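Local coordinates for protein transketolase (Campylobacter jejuni, PDB 3M7I) that binds thiamine diphosphate through a magnesium ion, as a transketolase-family enzyme built from two thiamine-diphosphate-type domains and a C-terminal domain, at residues L180-N185 with L238-T243. Sequence-based numbering, arbitrary orientation.
With MG (magnesium ion), chain D; TPP (thiamine diphosphate), chain B.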
loop_
_atom_site.group_PDB
_atom_site.type_symbol
_atom_site.label_atom_id
_atom_site.label_comp_id
_atom_site.label_asym_id
_atom_site.label_seq_id
_atom_site.Cartn_x
_atom_site.Cartn_y
_atom_site.Cartn_z
ATOM N N LEU A 180 -0.983 -1.607 -24.915
ATOM C CA LEU A 180 -1.396 -2.515 -23.828
ATOM C C LEU A 180 -2.219 -3.656 -24.348
ATOM O O LEU A 180 -3.297 -3.409 -24.951
ATOM C CB LEU A 180 -2.164 -1.766 -22.701
ATOM C CG LEU A 180 -2.556 -2.605 -21.476
ATOM C CD1 LEU A 180 -1.300 -3.126 -20.625
ATOM C CD2 LEU A 180 -3.494 -1.751 -20.482
ATOM N N ILE A 181 -1.701 -4.875 -24.168
ATOM C CA ILE A 181 -2.377 -6.098 -24.642
ATOM C C ILE A 181 -2.980 -6.886 -23.473
ATOM O O ILE A 181 -2.272 -7.548 -22.601
ATOM C CB ILE A 181 -1.451 -7.043 -25.521
ATOM C CG1 ILE A 181 -0.723 -6.247 -26.602
ATOM C CG2 ILE A 181 -2.292 -8.305 -26.051
ATOM C CD1 ILE A 181 0.439 -7.019 -27.272
ATOM N N TYR A 182 -4.299 -6.840 -23.408
ATOM C CA TYR A 182 -5.076 -7.486 -22.332
ATOM C C TYR A 182 -5.485 -8.885 -22.704
ATOM O O TYR A 182 -6.337 -9.090 -23.575
ATOM C CB TYR A 182 -6.270 -6.611 -21.906
ATOM C CG TYR A 182 -7.370 -7.172 -21.006
ATOM C CD1 TYR A 182 -7.102 -8.068 -19.978
ATOM C CD2 TYR A 182 -8.707 -6.723 -21.144
ATOM C CE1 TYR A 182 -8.090 -8.550 -19.164
ATOM C CE2 TYR A 182 -9.686 -7.179 -20.348
ATOM C CZ TYR A 182 -9.386 -8.055 -19.303
ATOM O OH TYR A 182 -10.382 -8.522 -18.465
ATOM N N ASP A 183 -4.920 -9.836 -21.965
ATOM C CA ASP A 183 -5.277 -11.232 -22.055
ATOM C C ASP A 183 -6.626 -11.505 -21.380
ATOM O O ASP A 183 -6.691 -11.862 -20.206
ATOM C CB ASP A 183 -4.174 -12.081 -21.372
ATOM C CG ASP A 183 -4.315 -13.537 -21.643
ATOM O OD1 ASP A 183 -5.007 -13.858 -22.627
ATOM O OD2 ASP A 183 -3.712 -14.360 -20.897
ATOM N N SER A 184 -7.708 -11.342 -22.132
ATOM C CA SER A 184 -9.034 -11.498 -21.595
ATOM C C SER A 184 -9.503 -12.967 -21.742
ATOM O O SER A 184 -10.096 -13.351 -22.762
ATOM C CB SER A 184 -10.019 -10.525 -22.298
ATOM O OG SER A 184 -11.279 -10.584 -21.663
ATOM N N ASN A 185 -9.189 -13.804 -20.764
ATOM C CA ASN A 185 -9.529 -15.242 -20.778
ATOM C C ASN A 185 -10.680 -15.662 -19.831
ATOM O O ASN A 185 -11.042 -16.836 -19.709
ATOM C CB ASN A 185 -8.251 -16.058 -20.587
ATOM C CG ASN A 185 -7.615 -15.868 -19.230
ATOM O OD1 ASN A 185 -8.211 -15.270 -18.296
ATOM N ND2 ASN A 185 -6.361 -16.347 -19.114
ATOM N N LEU A 238 -5.168 0.053 -26.296
ATOM C CA LEU A 238 -5.447 -1.213 -25.620
ATOM C C LEU A 238 -5.977 -2.176 -26.629
ATOM O O LEU A 238 -6.911 -1.827 -27.376
ATOM C CB LEU A 238 -6.501 -1.014 -24.597
ATOM C CG LEU A 238 -7.106 -2.266 -23.973
ATOM C CD1 LEU A 238 -6.057 -2.998 -23.105
ATOM C CD2 LEU A 238 -8.304 -1.898 -23.147
ATOM N N ILE A 239 -5.332 -3.320 -26.708
ATOM C CA ILE A 239 -5.877 -4.476 -27.412
ATOM C C ILE A 239 -6.518 -5.458 -26.468
ATOM O O ILE A 239 -5.856 -6.083 -25.551
ATOM C CB ILE A 239 -4.775 -5.139 -28.307
ATOM C CG1 ILE A 239 -4.199 -4.139 -29.315
ATOM C CG2 ILE A 239 -5.321 -6.415 -29.030
ATOM C CD1 ILE A 239 -2.909 -4.633 -30.015
ATOM N N ILE A 240 -7.814 -5.610 -26.583
ATOM C CA ILE A 240 -8.539 -6.566 -25.792
ATOM C C ILE A 240 -8.528 -7.852 -26.554
ATOM O O ILE A 240 -9.233 -8.001 -27.579
ATOM C CB ILE A 240 -10.008 -6.163 -25.524
ATOM C CG1 ILE A 240 -10.002 -4.804 -24.839
ATOM C CG2 ILE A 240 -10.735 -7.284 -24.703
ATOM C CD1 ILE A 240 -11.319 -4.258 -24.371
ATOM N N ALA A 241 -7.709 -8.784 -26.060
ATOM C CA ALA A 241 -7.497 -10.046 -26.780
ATOM C C ALA A 241 -8.236 -11.177 -26.075
ATOM O O ALA A 241 -7.856 -11.650 -24.986
ATOM C CB ALA A 241 -5.973 -10.356 -26.902
ATOM N N LYS A 242 -9.314 -11.663 -26.684
ATOM C CA LYS A 242 -10.070 -12.749 -26.083
ATOM C C LYS A 242 -9.274 -14.056 -26.301
ATOM O O LYS A 242 -8.972 -14.414 -27.468
ATOM C CB LYS A 242 -11.477 -12.858 -26.715
ATOM C CG LYS A 242 -12.380 -13.797 -25.913
ATOM C CD LYS A 242 -13.797 -14.024 -26.547
ATOM C CE LYS A 242 -14.307 -15.512 -26.365
ATOM N NZ LYS A 242 -14.883 -16.098 -27.641
ATOM N N THR A 243 -8.907 -14.744 -25.220
ATOM C CA THR A 243 -8.147 -15.971 -25.328
ATOM C C THR A 243 -8.773 -17.051 -24.435
ATOM O O THR A 243 -9.653 -16.830 -23.538
ATOM C CB THR A 243 -6.657 -15.769 -24.905
ATOM O OG1 THR A 243 -6.688 -15.465 -23.507
ATOM C CG2 THR A 243 -5.950 -14.659 -25.663
HETATM MG MG MG D . -7.372 -14.259 -16.541
HETATM N "N1'" TPP B . -2.215 -9.863 -5.666
HETATM C "C2'" TPP B . -1.230 -9.231 -6.285
HETATM C CM2 TPP B . -1.026 -7.740 -6.132
HETATM N "N3'" TPP B . -0.349 -9.937 -6.985
HETATM C "C4'" TPP B . -0.409 -11.260 -7.110
HETATM N "N4'" TPP B . 0.530 -11.857 -7.841
HETATM C "C5'" TPP B . -1.528 -11.980 -6.500
HETATM C "C6'" TPP B . -2.378 -11.189 -5.777
HETATM C "C7'" TPP B . -1.709 -13.474 -6.571
HETATM N N3 TPP B . -1.995 -13.879 -7.927
HETATM C C2 TPP B . -1.139 -14.412 -8.796
HETATM S S1 TPP B . -1.809 -14.646 -10.407
HETATM C C5 TPP B . -3.340 -14.112 -9.769
HETATM C C4 TPP B . -3.229 -13.694 -8.433
HETATM C CM4 TPP B . -4.445 -13.159 -7.722
HETATM C C6 TPP B . -4.621 -14.029 -10.535
HETATM C C7 TPP B . -4.382 -14.316 -11.956
HETATM O O7 TPP B . -5.485 -13.789 -12.623
HETATM P PA TPP B . -5.216 -13.424 -14.110
HETATM O O1A TPP B . -4.436 -12.167 -14.253
HETATM O O2A TPP B . -6.594 -13.399 -14.690
HETATM O O3A TPP B . -4.226 -14.576 -14.639
HETATM P PB TPP B . -4.659 -15.893 -15.462
HETATM O O1B TPP B . -3.366 -16.618 -15.617
HETATM O O2B TPP B . -5.455 -15.411 -16.678
HETATM O O3B TPP B . -5.511 -16.701 -14.524
HETATM O O HOH W 1 -4.952 -16.828 -21.628
HETATM O O HOH W 2 -6.121 -13.047 -17.737
#
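Asp183 and Thr243 meet where two neighbouring parallel strands end, because their torsions turn their polar ends toward each other: CG of Asp183 stands opposite its own backbone N (chi1 -169°), while OG1 of Thr243 sits between N and the carbonyl carbon (chi1 66°). The two side chains cross at about a right angle, and the threonine hydroxyl donates to Asp183 OD1 in a very short bond, OG1 to OD1 2.5 Å. One water completes a small network, donating to Asp183 OD2 and Thr243 OG1 and accepting from Asn185 ND2. Strands 178-184 and 237-242, adjacent in the parallel sheet of the thiamine diphosphate-binding domain with the cofactor at their C-terminal ends, are joined by parallel-sheet backbone hydrogen bonds, for example Ile239 N to Leu180 O at 2.7 Å. At the C-terminal end Thr243 N still reaches Ser184 O (3.1 Å), but from well above the carbonyl plane.

Apolar side chains pack on both faces of the strand pair. On one, Leu238 CD1 lies 3.8 Å from Tyr182 CB and also packs on Leu180, whereas Ile240 CG2 approaches the Tyr182 ring obliquely; the ring's hydroxyl is hydrogen-bonded to Asp155. On the other, Ile181 CG2 touches Ala241 CB, and Leu227 of helix 220-231 packs against Ile181 and Ile239.

Just past the strand, Asn185 turns to the cofactor. Its OD1 binds the magnesium ion at 2.2 Å and its ND2 donates to O2B of thiamine diphosphate at 2.8 Å, so both ends of the amide are fixed; Asp155 and Ile187 O also bind the ion. A second water, itself a magnesium ligand, donates to Asp183 O at 2.8 Å. The Asp183-Thr243 pair is thus placed to act as a second shell, probably steadying through water the Asn185 amide that contacts both metal and diphosphate.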